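Cadherin-5 (Gallus gallus, PDB 3PPE) mediates calcium-dependent, homophilic adhesion between endothelial cells and helps couple actin fibres to cell junctions, represented here by its first two extracellular cadherin domains. Local coordinates at residues N150-V155 with A166-E171; N43-V48 with A67-T72. One frame throughout, in Å; residues are numbered along the deposited sequence.

Interaction 1 of 2, residues N150-V155 with A166-E171; sequences NEYFTV and ADLDRE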
loop_
_atom_site.group_PDB
_atom_site.type_symbol
_atom_site.label_atom_id
_atom_site.label_comp_id
_atom_site.label_asym_id
_atom_site.label_seq_id
_atom_site.Cartn_x
_atom_site.Cartn_y
_atom_site.Cartn_z
ATOM N N ASN A 150 1.282 8.639 46.541
ATOM C CA ASN A 150 1.441 7.205 46.334
ATOM C C ASN A 150 1.843 6.442 47.624
ATOM O O ASN A 150 1.729 5.223 47.691
ATOM C CB ASN A 150 2.412 6.948 45.158
ATOM C CG ASN A 150 3.591 7.910 45.152
ATOM O OD1 ASN A 150 3.464 9.100 44.778
ATOM N ND2 ASN A 150 4.746 7.414 45.591
ATOM N N GLU A 151 2.276 7.163 48.655
ATOM C CA GLU A 151 2.547 6.575 49.989
ATOM C C GLU A 151 1.270 6.187 50.745
ATOM O O GLU A 151 1.308 5.340 51.668
ATOM C CB GLU A 151 3.292 7.577 50.859
ATOM C CG GLU A 151 4.578 8.093 50.251
ATOM C CD GLU A 151 4.375 9.309 49.317
ATOM O OE1 GLU A 151 3.216 9.725 49.031
ATOM O OE2 GLU A 151 5.420 9.849 48.873
ATOM N N TYR A 152 0.156 6.819 50.361
ATOM C CA TYR A 152 -1.129 6.701 51.045
ATOM C C TYR A 152 -2.130 5.820 50.301
ATOM O O TYR A 152 -2.920 5.110 50.951
ATOM C CB TYR A 152 -1.708 8.105 51.319
ATOM C CG TYR A 152 -0.753 8.903 52.171
ATOM C CD1 TYR A 152 0.050 9.897 51.601
ATOM C CD2 TYR A 152 -0.578 8.600 53.530
ATOM C CE1 TYR A 152 0.957 10.590 52.356
ATOM C CE2 TYR A 152 0.321 9.305 54.296
ATOM C CZ TYR A 152 1.083 10.295 53.696
ATOM O OH TYR A 152 1.993 10.994 54.426
ATOM N N PHE A 153 -2.052 5.837 48.953
ATOM C CA PHE A 153 -2.986 5.124 48.050
ATOM C C PHE A 153 -2.245 4.507 46.874
ATOM O O PHE A 153 -1.244 5.035 46.449
ATOM C CB PHE A 153 -4.093 6.078 47.507
ATOM C CG PHE A 153 -4.912 6.704 48.606
ATOM C CD1 PHE A 153 -4.513 7.924 49.185
ATOM C CD2 PHE A 153 -6.004 6.037 49.138
ATOM C CE1 PHE A 153 -5.233 8.484 50.245
ATOM C CE2 PHE A 153 -6.750 6.607 50.207
ATOM C CZ PHE A 153 -6.352 7.829 50.757
ATOM N N THR A 154 -2.747 3.392 46.374
ATOM C CA THR A 154 -2.223 2.793 45.154
ATOM C C THR A 154 -3.310 2.823 44.090
ATOM O O THR A 154 -4.482 3.039 44.384
ATOM C CB THR A 154 -1.722 1.327 45.358
ATOM O OG1 THR A 154 -2.811 0.458 45.681
ATOM C CG2 THR A 154 -0.595 1.251 46.451
ATOM N N VAL A 155 -2.930 2.618 42.838
ATOM C CA VAL A 155 -3.929 2.514 41.789
ATOM C C VAL A 155 -3.611 1.284 40.943
ATOM O O VAL A 155 -2.429 0.995 40.706
ATOM C CB VAL A 155 -3.957 3.794 40.913
ATOM C CG1 VAL A 155 -2.594 4.010 40.198
ATOM C CG2 VAL A 155 -5.067 3.699 39.854
ATOM N N ALA A 166 -2.638 0.674 56.345
ATOM C CA ALA A 166 -3.784 0.317 57.204
ATOM C C ALA A 166 -4.003 1.306 58.339
ATOM O O ALA A 166 -4.948 1.149 59.085
ATOM C CB ALA A 166 -3.605 -1.080 57.790
ATOM N N ASP A 167 -3.164 2.333 58.468
ATOM C CA ASP A 167 -3.266 3.271 59.605
ATOM C C ASP A 167 -3.751 4.675 59.227
ATOM O O ASP A 167 -3.366 5.645 59.889
ATOM C CB ASP A 167 -1.896 3.393 60.329
ATOM C CG ASP A 167 -0.770 3.778 59.376
ATOM O OD1 ASP A 167 0.418 3.783 59.785
ATOM O OD2 ASP A 167 -1.072 4.058 58.190
ATOM N N LEU A 168 -4.554 4.819 58.163
ATOM C CA LEU A 168 -4.998 6.175 57.794
ATOM C C LEU A 168 -5.981 6.730 58.834
ATOM O O LEU A 168 -7.087 6.229 58.997
ATOM C CB LEU A 168 -5.558 6.278 56.373
ATOM C CG LEU A 168 -4.669 5.752 55.229
ATOM C CD1 LEU A 168 -5.408 5.783 53.914
ATOM C CD2 LEU A 168 -3.357 6.518 55.149
ATOM N N ASP A 169 -5.557 7.800 59.490
ATOM C CA ASP A 169 -6.212 8.336 60.678
ATOM C C ASP A 169 -6.791 9.692 60.300
ATOM O O ASP A 169 -6.043 10.611 59.934
ATOM C CB ASP A 169 -5.152 8.491 61.778
ATOM C CG ASP A 169 -5.756 8.829 63.156
ATOM O OD1 ASP A 169 -5.419 8.126 64.139
ATOM O OD2 ASP A 169 -6.564 9.779 63.268
ATOM N N ARG A 170 -8.119 9.800 60.375
ATOM C CA ARG A 170 -8.840 11.038 60.082
ATOM C C ARG A 170 -8.338 12.259 60.888
ATOM O O ARG A 170 -8.353 13.387 60.385
ATOM C CB ARG A 170 -10.353 10.844 60.293
ATOM C CG ARG A 170 -11.182 11.981 59.740
ATOM C CD ARG A 170 -12.647 11.888 60.114
ATOM N NE ARG A 170 -13.183 13.245 60.194
ATOM C CZ ARG A 170 -13.702 13.908 59.168
ATOM N NH1 ARG A 170 -13.784 13.312 57.990
ATOM N NH2 ARG A 170 -14.160 15.147 59.310
ATOM N N GLU A 171 -7.897 12.028 62.127
ATOM C CA GLU A 171 -7.326 13.094 62.966
ATOM C C GLU A 171 -6.063 13.661 62.320
ATOM O O GLU A 171 -5.919 14.867 62.227
ATOM C CB GLU A 171 -7.015 12.612 64.409
ATOM C CG GLU A 171 -8.240 12.200 65.228
ATOM C CD GLU A 171 -7.900 11.792 66.685
ATOM O OE1 GLU A 171 -6.980 10.944 66.905
ATOM O OE2 GLU A 171 -8.561 12.321 67.620
#

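Interaction 2 of 2, residues N43-V48 with A67-T72; sequences NTIFKV and AEYELT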
loop_
_atom_site.group_PDB
_atom_site.type_symbol
_atom_site.label_atom_id
_atom_site.label_comp_id
_atom_site.label_asym_id
_atom_site.label_seq_id
_atom_site.Cartn_x
_atom_site.Cartn_y
_atom_site.Cartn_z
ATOM N N ASN A 43 -13.491 10.639 -5.552
ATOM C CA ASN A 43 -13.219 11.728 -6.498
ATOM C C ASN A 43 -12.873 13.081 -5.840
ATOM O O ASN A 43 -12.625 14.060 -6.548
ATOM C CB ASN A 43 -14.366 11.882 -7.552
ATOM C CG ASN A 43 -14.708 10.568 -8.214
ATOM O OD1 ASN A 43 -13.873 9.988 -8.916
ATOM N ND2 ASN A 43 -15.901 10.054 -7.931
ATOM N N THR A 44 -12.856 13.127 -4.507
ATOM C CA THR A 44 -12.374 14.289 -3.755
ATOM C C THR A 44 -11.098 13.848 -3.026
ATOM O O THR A 44 -9.979 14.106 -3.492
ATOM C CB THR A 44 -13.427 14.882 -2.781
ATOM O OG1 THR A 44 -13.962 13.860 -1.933
ATOM C CG2 THR A 44 -14.594 15.571 -3.522
ATOM N N ILE A 45 -11.244 13.105 -1.942
ATOM C CA ILE A 45 -10.055 12.567 -1.265
ATOM C C ILE A 45 -9.407 11.442 -2.054
ATOM O O ILE A 45 -8.181 11.392 -2.189
ATOM C CB ILE A 45 -10.411 12.066 0.163
ATOM C CG1 ILE A 45 -10.908 13.253 0.987
ATOM C CG2 ILE A 45 -9.199 11.275 0.831
ATOM C CD1 ILE A 45 -11.412 12.887 2.447
ATOM N N PHE A 46 -10.236 10.529 -2.554
ATOM C CA PHE A 46 -9.742 9.325 -3.190
ATOM C C PHE A 46 -9.958 9.461 -4.678
ATOM O O PHE A 46 -11.070 9.712 -5.127
ATOM C CB PHE A 46 -10.495 8.112 -2.639
ATOM C CG PHE A 46 -10.299 7.936 -1.171
ATOM C CD1 PHE A 46 -11.344 8.153 -0.295
ATOM C CD2 PHE A 46 -9.048 7.584 -0.666
ATOM C CE1 PHE A 46 -11.149 8.010 1.073
ATOM C CE2 PHE A 46 -8.837 7.466 0.707
ATOM C CZ PHE A 46 -9.901 7.690 1.574
ATOM N N LYS A 47 -8.891 9.338 -5.440
ATOM C CA LYS A 47 -9.022 9.434 -6.886
ATOM C C LYS A 47 -8.305 8.281 -7.560
ATOM O O LYS A 47 -7.214 7.868 -7.131
ATOM C CB LYS A 47 -8.472 10.768 -7.417
ATOM C CG LYS A 47 -9.054 12.012 -6.755
ATOM C CD LYS A 47 -8.379 13.266 -7.294
ATOM C CE LYS A 47 -8.856 14.487 -6.545
ATOM N NZ LYS A 47 -8.492 15.716 -7.295
ATOM N N VAL A 48 -8.909 7.801 -8.642
ATOM C CA VAL A 48 -8.279 6.815 -9.509
ATOM C C VAL A 48 -7.159 7.452 -10.320
ATOM O O VAL A 48 -7.243 8.602 -10.743
ATOM C CB VAL A 48 -9.315 6.151 -10.476
ATOM C CG1 VAL A 48 -8.601 5.261 -11.507
ATOM C CG2 VAL A 48 -10.317 5.322 -9.703
ATOM N N ALA A 67 -13.042 6.627 10.230
ATOM C CA ALA A 67 -12.167 5.452 10.310
ATOM C C ALA A 67 -12.229 4.563 9.067
ATOM O O ALA A 67 -11.382 3.669 8.869
ATOM C CB ALA A 67 -12.496 4.659 11.555
ATOM N N GLU A 68 -13.246 4.773 8.241
ATOM C CA GLU A 68 -13.385 4.000 6.998
ATOM C C GLU A 68 -14.368 4.692 6.042
ATOM O O GLU A 68 -15.127 5.562 6.463
ATOM C CB GLU A 68 -13.792 2.540 7.273
ATOM C CG GLU A 68 -15.183 2.403 7.807
ATOM C CD GLU A 68 -15.576 0.950 8.086
ATOM O OE1 GLU A 68 -14.797 0.235 8.775
ATOM O OE2 GLU A 68 -16.680 0.541 7.661
ATOM N N TYR A 69 -14.292 4.317 4.759
ATOM C CA TYR A 69 -15.034 4.944 3.670
ATOM C C TYR A 69 -15.604 3.825 2.782
ATOM O O TYR A 69 -14.868 2.957 2.355
ATOM C CB TYR A 69 -14.128 5.835 2.809
ATOM C CG TYR A 69 -13.487 7.012 3.542
ATOM C CD1 TYR A 69 -12.322 6.847 4.315
ATOM C CD2 TYR A 69 -14.044 8.281 3.466
ATOM C CE1 TYR A 69 -11.738 7.959 5.016
ATOM C CE2 TYR A 69 -13.471 9.359 4.128
ATOM C CZ TYR A 69 -12.324 9.196 4.897
ATOM O OH TYR A 69 -11.774 10.295 5.560
ATOM N N GLU A 70 -16.910 3.888 2.530
ATOM C CA GLU A 70 -17.646 2.960 1.675
ATOM C C GLU A 70 -17.683 3.507 0.249
ATOM O O GLU A 70 -18.198 4.600 0.003
ATOM C CB GLU A 70 -19.086 2.771 2.226
ATOM C CG GLU A 70 -19.082 2.279 3.689
ATOM C CD GLU A 70 -20.414 1.730 4.195
ATOM O OE1 GLU A 70 -21.461 2.301 3.825
ATOM O OE2 GLU A 70 -20.406 0.717 4.979
ATOM N N LEU A 71 -17.103 2.768 -0.681
ATOM C CA LEU A 71 -17.118 3.201 -2.066
ATOM C C LEU A 71 -17.642 2.092 -2.983
ATOM O O LEU A 71 -17.794 0.946 -2.559
ATOM C CB LEU A 71 -15.715 3.644 -2.510
ATOM C CG LEU A 71 -15.151 5.017 -2.085
ATOM C CD1 LEU A 71 -14.669 5.014 -0.614
ATOM C CD2 LEU A 71 -13.965 5.296 -2.968
ATOM N N THR A 72 -17.909 2.444 -4.242
ATOM C CA THR A 72 -18.360 1.467 -5.223
ATOM C C THR A 72 -17.545 1.666 -6.477
ATOM O O THR A 72 -17.355 2.793 -6.924
ATOM C CB THR A 72 -19.871 1.598 -5.535
ATOM O OG1 THR A 72 -20.596 1.377 -4.328
ATOM C CG2 THR A 72 -20.323 0.545 -6.548
#

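Interaction 1 of 2, residues N150-V155 with A166-E171
L168 reaches across to Y152 and F153 with its two methyl branches divided between them. CD2 meets the Y152 ring at its edge, near the ring plane, 3.8 Å from CD2 of that tyrosine. The other branch, CD1, lies obliquely to the F153 ring, 3.9 Å from its CZ, and comes equally near the backbone O of Y152. The CA–CB bond of L168 is directed at segment 150-155, and CG stands anti to its own carbonyl carbon (chi1 -53°), which carries the forked end into the angle between the two rings. CB of E151 lies 4.0 Å above one face of the Y152 ring, offset toward the rim.

Around this shell, in the second cadherin domain, the Y176 ring meets that of Y152 at an inclined angle and that of F153 edge-to-face, while L201 and T163 pack against L168. Backbone bonds from Y152 to A164 and from L168 to M116 fix the two segments separately. Just beyond L168, D169 OD2 accepts from the backbone N of E171 at 2.9 Å through its anti lone pair, an Asx turn, its N-H...O angle a bent 133°, in the loop that leads to strand 175-184.

The contact buries 128 Å² and its closest side-chain approaches are all carbon to carbon, so its stability probably comes from packing and exclusion of water, least completely at the partly exposed Y152, with no directed bond between the segments.

Interaction 2 of 2, residues N43-V48 with A67-T72
F46 and Y69 form a T-shaped pair: the edge of the F46 ring is aimed at the face of Y69, with centroids 4.9 Å apart and planes at 73°. The leading atom is CE1 of F46, which stands over the centre of the tyrosine ring and comes closest to its CG, at 3.5 Å. CZ of F46 follows, lying 3.8 Å from CD1 of Y69. Both CA–CB bonds point across the contact, and in both residues CG is anti to the carbonyl carbon (chi1 -61° for F46 and -62° for Y69), a setting that lays each ring beside its own backbone N while the CB points across to the opposite strand.

Within segment 43-48, CG2 of I45 sits 3.6 Å above the plane of the F46 ring, over its centre, backing one face of the ring whose edge meets Y69. The same isoleucine sends CD1 out to the far end of Y69, 4.1 Å from its OH. F46 belongs to strand 46-49 and Y69 to strand 68-77, which lie in different sheets of the first cadherin domain; the pair therefore spans the interior of its Ig-like beta sandwich, and the closest CA atoms, those of F46 and L71, are 9.7 Å apart. I92 and V94 of strand 82-95 add to the packing, I92 touching F46 and V94 touching Y69. Replacing Y69 by alanine removes the ring and would probably leave the F46 edge without the face it meets, strip CD1 of I45 of its neighbour at the hydroxyl end, and open a gap between the sheets. Two residues on along the strand, L71 makes a looser approach, its CD2 lying 4.5 Å from CB of F46.

In the fold
Interactions 1 and 2 belong to successive cadherin domains, interaction 2 to the first and interaction 1 to the second, and they follow one another in the chain. Their centres are 56 Å apart and their nearest atoms about 29 Å, on opposite sides of the chain's centre, so neither touches the other. Between the domains lie the three calcium ions. Interaction 2 is near that junction: the Y69 side chain is about 7 Å from that of D62, a calcium ligand, and about 11 Å from a bound calcium ion. Interaction 1 lies away from the metal sites; its centre is also about 35 Å from that of the chain, against about 21 Å for interaction 2.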